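Local coordinates for protein maltose operon transcriptional repressor (Staphylococcus aureus subsp. aureus Mu50, PDB 3HCW) that probably represses transcription of the maltose operon, its C-terminal periplasmic-binding-protein-like region being the likely sensor of an effector, as in LacI-type repressors, at residues V131-F136 / D163-E168; Q194-L199 / K220-A225. All blocks are in the same frame, centred on the assembly; numbering follows the deposited sequence.

Interaction 1. Residues V131-F136 / D163-E168; sequences VDELIF and DYQIIE
Four backbone hydrogen bonds join 131-136 to 163-168 as parallel strands. Leu134 sends its N-H to Asp163 O and takes the N-H of Gln165 on its own O; Phe136 repeats this two residues on, with N to Gln165 O and O to Ile167 N. The later pair is the straighter: Ile167 N lies 2.9 Å from Phe136 O at 171° and nearly along the C=O axis, whereas Gln165 N meets Leu134 O at 151°, in the carbonyl plane. Leu134 O also receives a CA-H contact from Tyr164 CA at 3.0 Å. Where the strands begin, a water replaces a direct bond, donating to Asp132 O (2.6 Å) and accepting from Asp163 N (2.9 Å).

Apolar contacts flank the backbone on both faces. On one, Phe136 CB meets Ile166 CD1 at 3.8 Å, while the Phe136 ring, its CG anti to the backbone N (chi1 -163°), swings off toward Phe153 of helix 144-159. On the other, Ile135 lies alongside both Gln165 and Ile167: its CG1 touches Gln165 CG, and its CG2 comes 3.8 Å from Ile167 CD1, with Leu183 of helix 173-187 packed against all three residues.

Polar side chains gather at the start of this second face. Glu133 is bent at chi2 and crosses Asp163 at about a right angle, Glu133 CG to Asp163 CB 3.8 Å. Its OE1 accepts a hydrogen bond from Gln194 NE2 of strand 194-198. Glu133 OE2 lies 3.0 Å from Leu134 O, two acceptors without a hydrogen bond, which might disfavour the charged carboxylate.

This is a right-handed beta-alpha-beta unit of a Rossmann-like sheet, with helix 144-159 making the crossover. The chemistry implies pairing carried by main-chain bonds, with aliphatic packing toward the helices and water and carboxylates where the strands start.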
ATOM      1  N   VAL A 131     -18.524  20.768  15.954  1.00 47.88           N
ATOM      2  CA  VAL A 131     -19.332  19.554  15.822  1.00 53.02           C
ATOM      3  C   VAL A 131     -20.281  19.382  16.989  1.00 52.35           C
ATOM      4  O   VAL A 131     -20.023  19.865  18.090  1.00 62.14           O
ATOM      5  CB  VAL A 131     -18.483  18.252  15.712  1.00 60.03           C
ATOM      6  CG1 VAL A 131     -17.982  18.054  14.314  1.00 56.77           C
ATOM      7  CG2 VAL A 131     -17.346  18.246  16.709  1.00 63.77           C
ATOM      8  N   ASP A 132     -21.371  18.672  16.743  1.00 47.79           N
ATOM      9  CA  ASP A 132     -22.328  18.369  17.788  1.00 53.90           C
ATOM     10  C   ASP A 132     -22.130  16.952  18.301  1.00 52.48           C
ATOM     11  O   ASP A 132     -22.128  16.727  19.509  1.00 54.68           O
ATOM     12  CB  ASP A 132     -23.759  18.580  17.280  1.00 60.57           C
ATOM     13  CG  ASP A 132     -24.023  20.024  16.863  1.00 68.60           C
ATOM     14  OD1 ASP A 132     -24.306  20.255  15.669  1.00 72.83           O
ATOM     15  OD2 ASP A 132     -23.931  20.929  17.725  1.00 72.48           O
ATOM     16  N   GLU A 133     -21.936  16.014  17.378  1.00 49.25           N
ATOM     17  CA  GLU A 133     -21.867  14.597  17.701  1.00 48.87           C
ATOM     18  C   GLU A 133     -20.646  13.929  17.050  1.00 46.24           C
ATOM     19  O   GLU A 133     -20.276  14.263  15.932  1.00 49.26           O
ATOM     20  CB  GLU A 133     -23.171  13.917  17.272  1.00 57.65           C
ATOM     21  CG  GLU A 133     -23.568  12.689  18.096  1.00 74.71           C
ATOM     22  CD  GLU A 133     -23.374  11.369  17.355  1.00 91.57           C
ATOM     23  OE1 GLU A 133     -23.883  11.235  16.217  1.00 97.01           O
ATOM     24  OE2 GLU A 133     -22.729  10.458  17.920  1.00 91.24           O
ATOM     25  N   LEU A 134     -20.025  12.995  17.768  1.00 41.51           N
ATOM     26  CA  LEU A 134     -18.827  12.295  17.295  1.00 39.70           C
ATOM     27  C   LEU A 134     -19.017  10.778  17.234  1.00 36.81           C
ATOM     28  O   LEU A 134     -19.697  10.192  18.080  1.00 37.07           O
ATOM     29  CB  LEU A 134     -17.631  12.623  18.192  1.00 31.35           C
ATOM     30  CG  LEU A 134     -17.199  14.085  18.341  1.00 41.25           C
ATOM     31  CD1 LEU A 134     -16.382  14.301  19.600  1.00 35.60           C
ATOM     32  CD2 LEU A 134     -16.425  14.537  17.120  1.00 43.47           C
ATOM     33  N   ILE A 135     -18.409  10.154  16.224  1.00 37.79           N
ATOM     34  CA  ILE A 135     -18.424   8.698  16.049  1.00 34.53           C
ATOM     35  C   ILE A 135     -16.987   8.191  15.899  1.00 37.20           C
ATOM     36  O   ILE A 135     -16.235   8.699  15.062  1.00 31.03           O
ATOM     37  CB  ILE A 135     -19.263   8.276  14.805  1.00 37.15           C
ATOM     38  CG1 ILE A 135     -20.694   8.812  14.892  1.00 37.95           C
ATOM     39  CG2 ILE A 135     -19.286   6.750  14.649  1.00 26.86           C
ATOM     40  CD1 ILE A 135     -21.290   9.232  13.543  1.00 32.41           C
ATOM     41  N   PHE A 136     -16.600   7.224  16.734  1.00 32.33           N
ATOM     42  CA  PHE A 136     -15.329   6.523  16.571  1.00 32.95           C
ATOM     43  C   PHE A 136     -15.578   5.114  16.056  1.00 33.57           C
ATOM     44  O   PHE A 136     -16.362   4.362  16.632  1.00 27.65           O
ATOM     45  CB  PHE A 136     -14.529   6.448  17.878  1.00 34.02           C
ATOM     46  CG  PHE A 136     -13.066   6.100  17.683  1.00 37.42           C
ATOM     47  CD1 PHE A 136     -12.103   7.117  17.585  1.00 20.58           C
ATOM     48  CD2 PHE A 136     -12.646   4.763  17.605  1.00 36.32           C
ATOM     49  CE1 PHE A 136     -10.747   6.814  17.405  1.00 25.53           C
ATOM     50  CE2 PHE A 136     -11.295   4.443  17.422  1.00 32.38           C
ATOM     51  CZ  PHE A 136     -10.342   5.473  17.323  1.00 39.01           C
ATOM     52  N   ASP A 163     -21.891  14.549  22.608  1.00 43.49           N
ATOM     53  CA  ASP A 163     -22.446  13.221  22.424  1.00 46.09           C
ATOM     54  C   ASP A 163     -21.550  12.446  21.484  1.00 48.29           C
ATOM     55  O   ASP A 163     -21.066  12.983  20.484  1.00 49.86           O
ATOM     56  CB  ASP A 163     -23.865  13.286  21.864  1.00 47.23           C
ATOM     57  CG  ASP A 163     -24.860  13.856  22.863  1.00 65.25           C
ATOM     58  OD1 ASP A 163     -25.787  14.573  22.431  1.00 80.82           O
ATOM     59  OD2 ASP A 163     -24.714  13.594  24.079  1.00 77.07           O
ATOM     60  N   TYR A 164     -21.316  11.186  21.826  1.00 41.84           N
ATOM     61  CA  TYR A 164     -20.479  10.321  21.016  1.00 44.09           C
ATOM     62  C   TYR A 164     -20.913   8.867  21.101  1.00 45.12           C
ATOM     63  O   TYR A 164     -21.563   8.466  22.068  1.00 34.82           O
ATOM     64  CB  TYR A 164     -19.002  10.459  21.403  1.00 34.19           C
ATOM     65  CG  TYR A 164     -18.630   9.924  22.775  1.00 36.78           C
ATOM     66  CD1 TYR A 164     -18.260   8.581  22.953  1.00 45.53           C
ATOM     67  CD2 TYR A 164     -18.621  10.758  23.890  1.00 35.91           C
ATOM     68  CE1 TYR A 164     -17.913   8.090  24.204  1.00 27.09           C
ATOM     69  CE2 TYR A 164     -18.263  10.275  25.153  1.00 37.00           C
ATOM     70  CZ  TYR A 164     -17.908   8.943  25.300  1.00 39.07           C
ATOM     71  OH  TYR A 164     -17.548   8.458  26.542  1.00 43.09           O
ATOM     72  N   GLN A 165     -20.514   8.091  20.091  1.00 41.10           N
ATOM     73  CA  GLN A 165     -20.685   6.650  20.087  1.00 35.62           C
ATOM     74  C   GLN A 165     -19.430   5.926  19.562  1.00 38.02           C
ATOM     75  O   GLN A 165     -18.635   6.506  18.823  1.00 39.61           O
ATOM     76  CB  GLN A 165     -21.919   6.280  19.268  1.00 29.75           C
ATOM     77  CG  GLN A 165     -21.812   6.599  17.794  1.00 33.77           C
ATOM     78  CD  GLN A 165     -22.993   6.112  17.000  1.00 35.77           C
ATOM     79  OE1 GLN A 165     -23.758   6.910  16.457  1.00 50.49           O
ATOM     80  NE2 GLN A 165     -23.155   4.795  16.920  1.00 40.39           N
ATOM     81  N   ILE A 166     -19.256   4.670  19.972  1.00 44.32           N
ATOM     82  CA  ILE A 166     -18.170   3.801  19.493  1.00 34.13           C
ATOM     83  C   ILE A 166     -18.822   2.682  18.685  1.00 35.20           C
ATOM     84  O   ILE A 166     -19.808   2.075  19.124  1.00 33.13           O
ATOM     85  CB  ILE A 166     -17.331   3.166  20.670  1.00 34.83           C
ATOM     86  CG1 ILE A 166     -16.876   4.206  21.717  1.00 34.94           C
ATOM     87  CG2 ILE A 166     -16.135   2.358  20.148  1.00 36.20           C
ATOM     88  CD1 ILE A 166     -15.918   5.290  21.203  1.00 41.85           C
ATOM     89  N   ILE A 167     -18.294   2.433  17.493  1.00 32.63           N
ATOM     90  CA  ILE A 167     -18.739   1.321  16.664  1.00 33.50           C
ATOM     91  C   ILE A 167     -17.545   0.407  16.434  1.00 41.75           C
ATOM     92  O   ILE A 167     -16.495   0.854  15.966  1.00 41.63           O
ATOM     93  CB  ILE A 167     -19.291   1.787  15.292  1.00 33.15           C
ATOM     94  CG1 ILE A 167     -20.546   2.648  15.471  1.00 36.29           C
ATOM     95  CG2 ILE A 167     -19.554   0.583  14.358  1.00 34.51           C
ATOM     96  CD1 ILE A 167     -20.999   3.349  14.199  1.00 35.11           C
ATOM     97  N   GLU A 168     -17.706  -0.864  16.789  1.00 33.44           N
ATOM     98  CA  GLU A 168     -16.713  -1.878  16.490  1.00 34.26           C
ATOM     99  C   GLU A 168     -17.208  -2.702  15.308  1.00 33.24           C
ATOM    100  O   GLU A 168     -18.335  -3.198  15.304  1.00 43.81           O
ATOM    101  CB  GLU A 168     -16.482  -2.767  17.700  1.00 42.93           C
ATOM    102  CG  GLU A 168     -15.178  -3.528  17.661  1.00 43.55           C
ATOM    103  CD  GLU A 168     -15.080  -4.530  18.790  1.00 60.25           C
ATOM    104  OE1 GLU A 168     -15.920  -5.456  18.839  1.00 72.66           O
ATOM    105  OE2 GLU A 168     -14.160  -4.394  19.624  1.00 66.08           O
TER
HETATM  106  O   HOH W   1     -23.452  16.792  21.740  1.00 41.74           O

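Interaction 2. Residues Q194-L199 / K220-A225; sequences QAIISL and KDVMTA
Val222 packs through its two methyls, which in the conformer described here meet different partners. Val222 CB sits 3.8 Å from Gln194 O. Val222 CG1, anti to the carbonyl carbon (chi1 -69°), reaches Gln194 CB at 3.8 Å; Val222 CG2, tucked between the backbone N and C, meets Ile196 CD1 at 4.1 Å, the two side chains crossing obliquely. On this face Ile196 also touches Leu211 of helix 201-213. This helix links strand 194-198 to strand 222-227 in a beta-alpha-beta crossover of the periplasmic-binding-protein-like fold, and the two parallel strands run 22° apart. Their backbones share four hydrogen bonds. Met223 N to Gln194 O is the straightest, at 173°, and Ile196 N to Met223 O is the shortest, at 2.8 Å; Ala225 N to Ile196 O and Ser198 N to Ala225 O follow. On the opposite face Met223 bends at chi3, bringing its CE within 4.3 Å of Ala195 CB, and the Met223 side chain also touches Val126 of helix 115-129. Where the strands start, a water accepts from Gln194 N and donates to Asp221 O; toward their C-terminal end Thr224 OG1 is hydrogen-bonded to Gln240 OE1 and Ser198 OG to His204 ND1.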
ATOM      1  N   GLN A 194     -21.696  16.462  12.333  1.00 43.57           N
ATOM      2  CA  GLN A 194     -21.034  15.215  12.746  1.00 43.59           C
ATOM      3  C   GLN A 194     -19.633  14.993  12.187  1.00 38.37           C
ATOM      4  O   GLN A 194     -19.262  15.543  11.154  1.00 39.05           O
ATOM      5  CB  GLN A 194     -21.914  14.006  12.442  1.00 45.04           C
ATOM      6  CG  GLN A 194     -22.917  13.704  13.533  1.00 57.29           C
ATOM      7  CD  GLN A 194     -24.199  13.113  12.999  1.00 60.35           C
ATOM      8  OE1 GLN A 194     -24.754  13.593  12.009  1.00 53.72           O
ATOM      9  NE2 GLN A 194     -24.691  12.072  13.666  1.00 69.11           N
ATOM     10  N   ALA A 195     -18.867  14.183  12.907  1.00 33.80           N
ATOM     11  CA  ALA A 195     -17.543  13.749  12.487  1.00 32.32           C
ATOM     12  C   ALA A 195     -17.390  12.252  12.725  1.00 33.47           C
ATOM     13  O   ALA A 195     -17.827  11.721  13.763  1.00 29.29           O
ATOM     14  CB  ALA A 195     -16.448  14.523  13.227  1.00 22.88           C
ATOM     15  N   ILE A 196     -16.786  11.581  11.749  1.00 29.60           N
ATOM     16  CA  ILE A 196     -16.459  10.166  11.871  1.00 34.55           C
ATOM     17  C   ILE A 196     -14.951  10.007  11.957  1.00 34.34           C
ATOM     18  O   ILE A 196     -14.216  10.455  11.061  1.00 36.89           O
ATOM     19  CB  ILE A 196     -17.004   9.336  10.682  1.00 36.06           C
ATOM     20  CG1 ILE A 196     -18.532   9.358  10.668  1.00 28.63           C
ATOM     21  CG2 ILE A 196     -16.468   7.893  10.741  1.00 30.80           C
ATOM     22  CD1 ILE A 196     -19.148   8.951   9.334  1.00 35.77           C
ATOM     23  N   ILE A 197     -14.494   9.384  13.040  1.00 25.51           N
ATOM     24  CA  ILE A 197     -13.081   9.062  13.194  1.00 27.81           C
ATOM     25  C   ILE A 197     -12.865   7.549  13.165  1.00 36.35           C
ATOM     26  O   ILE A 197     -13.547   6.804  13.875  1.00 30.56           O
ATOM     27  CB  ILE A 197     -12.471   9.707  14.472  1.00 34.06           C
ATOM     28  CG1 ILE A 197     -12.395  11.230  14.308  1.00 29.39           C
ATOM     29  CG2 ILE A 197     -11.061   9.158  14.746  1.00 25.41           C
ATOM     30  CD1 ILE A 197     -12.275  12.022  15.626  1.00 32.74           C
ATOM     31  N   SER A 198     -11.936   7.103  12.314  1.00 37.15           N
ATOM     32  CA  SER A 198     -11.569   5.690  12.238  1.00 41.56           C
ATOM     33  C   SER A 198     -10.217   5.451  12.870  1.00 39.21           C
ATOM     34  O   SER A 198      -9.311   6.282  12.764  1.00 42.36           O
ATOM     35  CB  SER A 198     -11.515   5.197  10.786  1.00 33.33           C
ATOM     36  OG  SER A 198     -12.732   5.445  10.105  1.00 48.73           O
ATOM     37  N   LEU A 199     -10.106   4.284  13.490  1.00 30.88           N
ATOM     38  CA  LEU A 199      -8.885   3.743  14.079  1.00 33.20           C
ATOM     39  C   LEU A 199      -7.614   3.820  13.211  1.00 30.21           C
ATOM     40  O   LEU A 199      -6.533   4.105  13.719  1.00 33.29           O
ATOM     41  CB  LEU A 199      -9.144   2.275  14.452  1.00 21.32           C
ATOM     42  CG  LEU A 199      -7.989   1.540  15.139  1.00 29.94           C
ATOM     43  CD1 LEU A 199      -7.765   2.133  16.516  1.00 24.43           C
ATOM     44  CD2 LEU A 199      -8.260   0.047  15.229  1.00 39.05           C
ATOM     45  N   LYS A 220     -19.326  18.208   3.750  1.00 35.38           N
ATOM     46  CA  LYS A 220     -20.703  18.755   3.840  1.00 36.67           C
ATOM     47  C   LYS A 220     -21.685  18.038   4.802  1.00 38.09           C
ATOM     48  O   LYS A 220     -22.285  18.671   5.677  1.00 32.59           O
ATOM     49  CB  LYS A 220     -21.337  18.869   2.456  1.00 36.88           C
ATOM     50  CG  LYS A 220     -22.707  19.534   2.472  1.00 45.38           C
ATOM     51  CD  LYS A 220     -23.434  19.361   1.158  1.00 57.56           C
ATOM     52  CE  LYS A 220     -24.766  20.103   1.179  1.00 60.50           C
ATOM     53  NZ  LYS A 220     -25.519  19.929  -0.090  1.00 57.24           N
ATOM     54  N   ASP A 221     -21.856  16.732   4.653  1.00 25.45           N
ATOM     55  CA  ASP A 221     -22.778  16.032   5.558  1.00 38.73           C
ATOM     56  C   ASP A 221     -22.046  15.680   6.843  1.00 30.48           C
ATOM     57  O   ASP A 221     -22.555  15.924   7.927  1.00 28.67           O
ATOM     58  CB  ASP A 221     -23.383  14.783   4.912  1.00 34.17           C
ATOM     59  CG  ASP A 221     -24.385  15.109   3.819  1.00 37.33           C
ATOM     60  OD1 ASP A 221     -25.259  15.972   4.039  1.00 42.68           O
ATOM     61  OD2 ASP A 221     -24.314  14.475   2.743  1.00 45.88           O
ATOM     62  N   VAL A 222     -20.848  15.109   6.698  1.00 33.34           N
ATOM     63  CA  VAL A 222     -20.017  14.726   7.840  0.60 29.42           C
ATOM     64  C   VAL A 222     -18.549  14.998   7.565  1.00 23.26           C
ATOM     65  O   VAL A 222     -18.090  14.928   6.429  1.00 26.18           O
ATOM     66  CB  VAL A 222     -20.161  13.216   8.249  0.60 24.74           C
ATOM     67  CG1 VAL A 222     -21.509  12.938   8.844  0.60 33.83           C
ATOM     68  CG2 VAL A 222     -19.853  12.273   7.078  0.60 11.26           C
ATOM     69  N   MET A 223     -17.814  15.320   8.623  1.00 23.76           N
ATOM     70  CA  MET A 223     -16.369  15.476   8.550  1.00 29.59           C
ATOM     71  C   MET A 223     -15.714  14.129   8.900  1.00 35.50           C
ATOM     72  O   MET A 223     -16.248  13.334   9.690  1.00 28.06           O
ATOM     73  CB  MET A 223     -15.884  16.579   9.509  1.00 30.35           C
ATOM     74  CG  MET A 223     -16.255  18.055   9.122  1.00 30.05           C
ATOM     75  SD  MET A 223     -15.562  19.323  10.257  1.00 28.13           S
ATOM     76  CE  MET A 223     -15.568  18.469  11.811  1.00 40.13           C
ATOM     77  N   THR A 224     -14.568  13.848   8.295  1.00 28.00           N
ATOM     78  CA  THR A 224     -13.902  12.567   8.538  1.00 29.26           C
ATOM     79  C   THR A 224     -12.429  12.770   8.797  1.00 27.24           C
ATOM     80  O   THR A 224     -11.834  13.749   8.327  1.00 32.82           O
ATOM     81  CB  THR A 224     -14.110  11.524   7.386  1.00 27.51           C
ATOM     82  OG1 THR A 224     -13.563  12.023   6.165  1.00 38.96           O
ATOM     83  CG2 THR A 224     -15.596  11.211   7.175  1.00 20.46           C
ATOM     84  N   ALA A 225     -11.864  11.849   9.574  1.00 19.71           N
ATOM     85  CA  ALA A 225     -10.457  11.842   9.917  1.00 21.31           C
ATOM     86  C   ALA A 225     -10.046  10.445  10.395  1.00 22.60           C
ATOM     87  O   ALA A 225     -10.899   9.634  10.762  1.00 26.05           O
ATOM     88  CB  ALA A 225     -10.171  12.888  10.995  1.00 28.30           C
TER
HETATM   89  O   HOH W   2     -21.766  17.482   9.825  1.00 45.87           O

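How the interactions relate
Both interactions are parallel pairings across a helical crossover in one sheet, in the order 222-227, 194-198, 133-139, 163-169, with centres about 9 Å apart. Interaction 2 is interior, all nine of its touching residues being buried; interaction 1 includes strand 163-169, outermost within the chain, and is only partly buried. The chemistry follows: carboxylates and partly exposed groups mark interaction 1, buried aliphatic groups interaction 2, whose polar Gln194, Ser198 and Thr224 are hydrogen-bonded outside the contact. Strands 133-139 and 194-198 join the two, through a probable hydrogen bond of 2.8 Å from Ile197 N to Ile135 O and packing of Phe136 CE1 on Ile197 CG2; Val131 CG1 also packs on Met223 CE at 3.5 Å.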